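Local coordinates for cell wall surface anchor protein (Streptococcus agalactiae, PDB 4Z1P) that probably acts as a streptococcal surface adhesin of the antigen I/II family, anchored to the cell wall through an LPXTG motif, at residues Phe38-Gly43 and Gln160-Asn165. Numbering follows the deposited sequence.
Sequences FSQYKG and QIDFGN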
loop_
_atom_site.group_PDB
_atom_site.type_symbol
_atom_site.label_atom_id
_atom_site.label_comp_id
_atom_site.label_asym_id
_atom_site.label_seq_id
_atom_site.Cartn_x
_atom_site.Cartn_y
_atom_site.Cartn_z
ATOM N N PHE A 38 -10.097 -14.105 -24.429
ATOM C CA PHE A 38 -10.511 -15.130 -25.383
ATOM C C PHE A 38 -11.265 -14.560 -26.600
ATOM O O PHE A 38 -11.610 -15.339 -27.468
ATOM C CB PHE A 38 -11.400 -16.254 -24.731
ATOM C CG PHE A 38 -10.700 -17.082 -23.714
ATOM C CD1 PHE A 38 -9.511 -17.639 -24.005
ATOM C CD2 PHE A 38 -11.268 -17.310 -22.416
ATOM C CE1 PHE A 38 -8.817 -18.388 -23.104
ATOM C CE2 PHE A 38 -10.594 -18.099 -21.524
ATOM C CZ PHE A 38 -9.389 -18.638 -21.849
ATOM N N SER A 39 -11.533 -13.270 -26.645
ATOM C CA SER A 39 -12.391 -12.696 -27.728
ATOM C C SER A 39 -11.812 -12.943 -29.113
ATOM O O SER A 39 -12.556 -13.153 -30.093
ATOM C CB SER A 39 -12.624 -11.216 -27.522
ATOM O OG SER A 39 -11.418 -10.534 -27.529
ATOM N N GLN A 40 -10.497 -13.129 -29.133
ATOM C CA GLN A 40 -9.737 -13.431 -30.372
ATOM C C GLN A 40 -10.024 -14.798 -30.970
ATOM O O GLN A 40 -9.769 -15.066 -32.173
ATOM C CB GLN A 40 -8.238 -13.114 -30.140
ATOM C CG GLN A 40 -7.420 -14.116 -29.302
ATOM C CD GLN A 40 -7.462 -13.824 -27.814
ATOM O OE1 GLN A 40 -8.345 -13.097 -27.332
ATOM N NE2 GLN A 40 -6.469 -14.369 -27.069
ATOM N N TYR A 41 -10.583 -15.708 -30.158
ATOM C CA TYR A 41 -10.870 -17.002 -30.619
ATOM C C TYR A 41 -12.323 -17.217 -31.036
ATOM O O TYR A 41 -12.719 -18.352 -31.390
ATOM C CB TYR A 41 -10.525 -18.012 -29.503
ATOM C CG TYR A 41 -9.099 -17.940 -29.079
ATOM C CD1 TYR A 41 -8.056 -18.196 -29.991
ATOM C CD2 TYR A 41 -8.727 -17.613 -27.760
ATOM C CE1 TYR A 41 -6.719 -18.128 -29.574
ATOM C CE2 TYR A 41 -7.365 -17.529 -27.370
ATOM C CZ TYR A 41 -6.361 -17.765 -28.284
ATOM O OH TYR A 41 -5.013 -17.712 -27.893
ATOM N N LYS A 42 -13.114 -16.162 -31.023
ATOM C CA LYS A 42 -14.507 -16.303 -31.253
ATOM C C LYS A 42 -14.726 -16.958 -32.586
ATOM O O LYS A 42 -14.215 -16.478 -33.572
ATOM C CB LYS A 42 -15.263 -14.993 -31.184
ATOM C CG LYS A 42 -16.775 -15.222 -31.234
ATOM C CD LYS A 42 -17.592 -14.003 -30.809
ATOM C CE LYS A 42 -19.074 -14.371 -30.866
ATOM N NZ LYS A 42 -19.918 -13.375 -30.139
ATOM N N GLY A 43 -15.439 -18.078 -32.595
ATOM C CA GLY A 43 -15.719 -18.797 -33.863
ATOM C C GLY A 43 -14.619 -19.663 -34.437
ATOM O O GLY A 43 -14.809 -20.260 -35.504
ATOM N N GLN A 160 -0.966 -16.218 -19.946
ATOM C CA GLN A 160 -1.990 -17.162 -20.298
ATOM C C GLN A 160 -1.466 -18.136 -21.247
ATOM O O GLN A 160 -0.543 -17.810 -22.100
ATOM C CB GLN A 160 -3.332 -16.521 -20.698
ATOM C CG GLN A 160 -3.513 -15.901 -21.980
ATOM C CD GLN A 160 -4.916 -15.257 -22.146
ATOM O OE1 GLN A 160 -5.151 -14.140 -21.728
ATOM N NE2 GLN A 160 -5.789 -15.947 -22.790
ATOM N N ILE A 161 -2.028 -19.314 -21.183
ATOM C CA ILE A 161 -1.637 -20.387 -22.115
ATOM C C ILE A 161 -2.886 -20.932 -22.710
ATOM O O ILE A 161 -3.775 -21.445 -21.958
ATOM C CB ILE A 161 -0.832 -21.476 -21.437
ATOM C CG1 ILE A 161 0.341 -20.869 -20.766
ATOM C CG2 ILE A 161 -0.443 -22.562 -22.448
ATOM C CD1 ILE A 161 1.056 -21.873 -19.881
ATOM N N ASP A 162 -3.036 -20.708 -24.010
ATOM C CA ASP A 162 -4.228 -21.077 -24.747
ATOM C C ASP A 162 -3.817 -22.166 -25.714
ATOM O O ASP A 162 -2.972 -21.930 -26.597
ATOM C CB ASP A 162 -4.750 -19.903 -25.574
ATOM C CG ASP A 162 -4.941 -18.646 -24.794
ATOM O OD1 ASP A 162 -5.303 -18.727 -23.563
ATOM O OD2 ASP A 162 -4.695 -17.567 -25.379
ATOM N N PHE A 163 -4.437 -23.322 -25.632
ATOM C CA PHE A 163 -4.130 -24.456 -26.533
ATOM C C PHE A 163 -2.616 -24.755 -26.592
ATOM O O PHE A 163 -2.050 -25.077 -27.686
ATOM C CB PHE A 163 -4.641 -24.173 -27.994
ATOM C CG PHE A 163 -6.002 -23.541 -28.140
ATOM C CD1 PHE A 163 -7.157 -24.326 -28.144
ATOM C CD2 PHE A 163 -6.151 -22.187 -28.310
ATOM C CE1 PHE A 163 -8.399 -23.789 -28.325
ATOM C CE2 PHE A 163 -7.387 -21.627 -28.507
ATOM C CZ PHE A 163 -8.520 -22.437 -28.524
ATOM N N GLY A 164 -1.918 -24.527 -25.475
ATOM C CA GLY A 164 -0.471 -24.757 -25.417
ATOM C C GLY A 164 0.422 -23.590 -25.892
ATOM O O GLY A 164 1.642 -23.667 -25.802
ATOM N N ASN A 165 -0.197 -22.516 -26.353
ATOM C CA ASN A 165 0.539 -21.324 -26.696
ATOM C C ASN A 165 0.526 -20.305 -25.579
ATOM O O ASN A 165 -0.571 -19.942 -25.041
ATOM C CB ASN A 165 -0.052 -20.674 -27.925
ATOM C CG ASN A 165 -0.226 -21.648 -29.065
ATOM O OD1 ASN A 165 0.658 -22.433 -29.335
ATOM N ND2 ASN A 165 -1.404 -21.645 -29.687
HETATM O O HOH W 1 -3.321 -19.311 -29.318
#
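Y41 and D162 show how a buried carboxylate can be shared between two polar partners while the edges of two aromatic rings border it. The Y41 hydroxyl gives its hydrogen to D162, with only 2.5 Å between OH and OD2; it arrives on the anti side of the carboxylate, 23° out of its plane, and the phenol ring stands nearly upright to that plane. The other oxygen, OD1, offers its syn lone pair to Q160, whose NE2 lies 2.9 Å away in an almost straight bond of 172°. Q160 CG sits between its backbone N and carbonyl carbon, the chain runs extended beyond it, and OE1 accepts from N37 N, anchoring the same amide. Both carboxylate oxygens are thus gripped, which should limit rotation of the group. A water donates to Y41 OH at 2.7 Å and accepts from N165 ND2.

Apolar packing completes the contact. The Y41 ring is sandwiched: Q40 CG sits over the centre of one face, and F163 CE2 over the centre of the other, 3.7 Å from Y41 CE1. F163 points its edge at the Y41 face, a T-shaped pair with ring planes at 82°. F38 turns its ring edge to the carboxylate, CE1 lying 3.6 Å from D162 OD1, with that oxygen near the ring plane.

Residues 39-41 form a short 3-10 segment, and the type I' turn from D162 to N165 connects strands 153-162 and 165-177 as a beta hairpin. The contact joins the loop after strand 29-36 to this end of the five-stranded sheet, with helix 123-131 packing on F38, Y41 and F163, helix 48-52 touching F163, and Y167 of strand 165-177 lying against Y41 and D162.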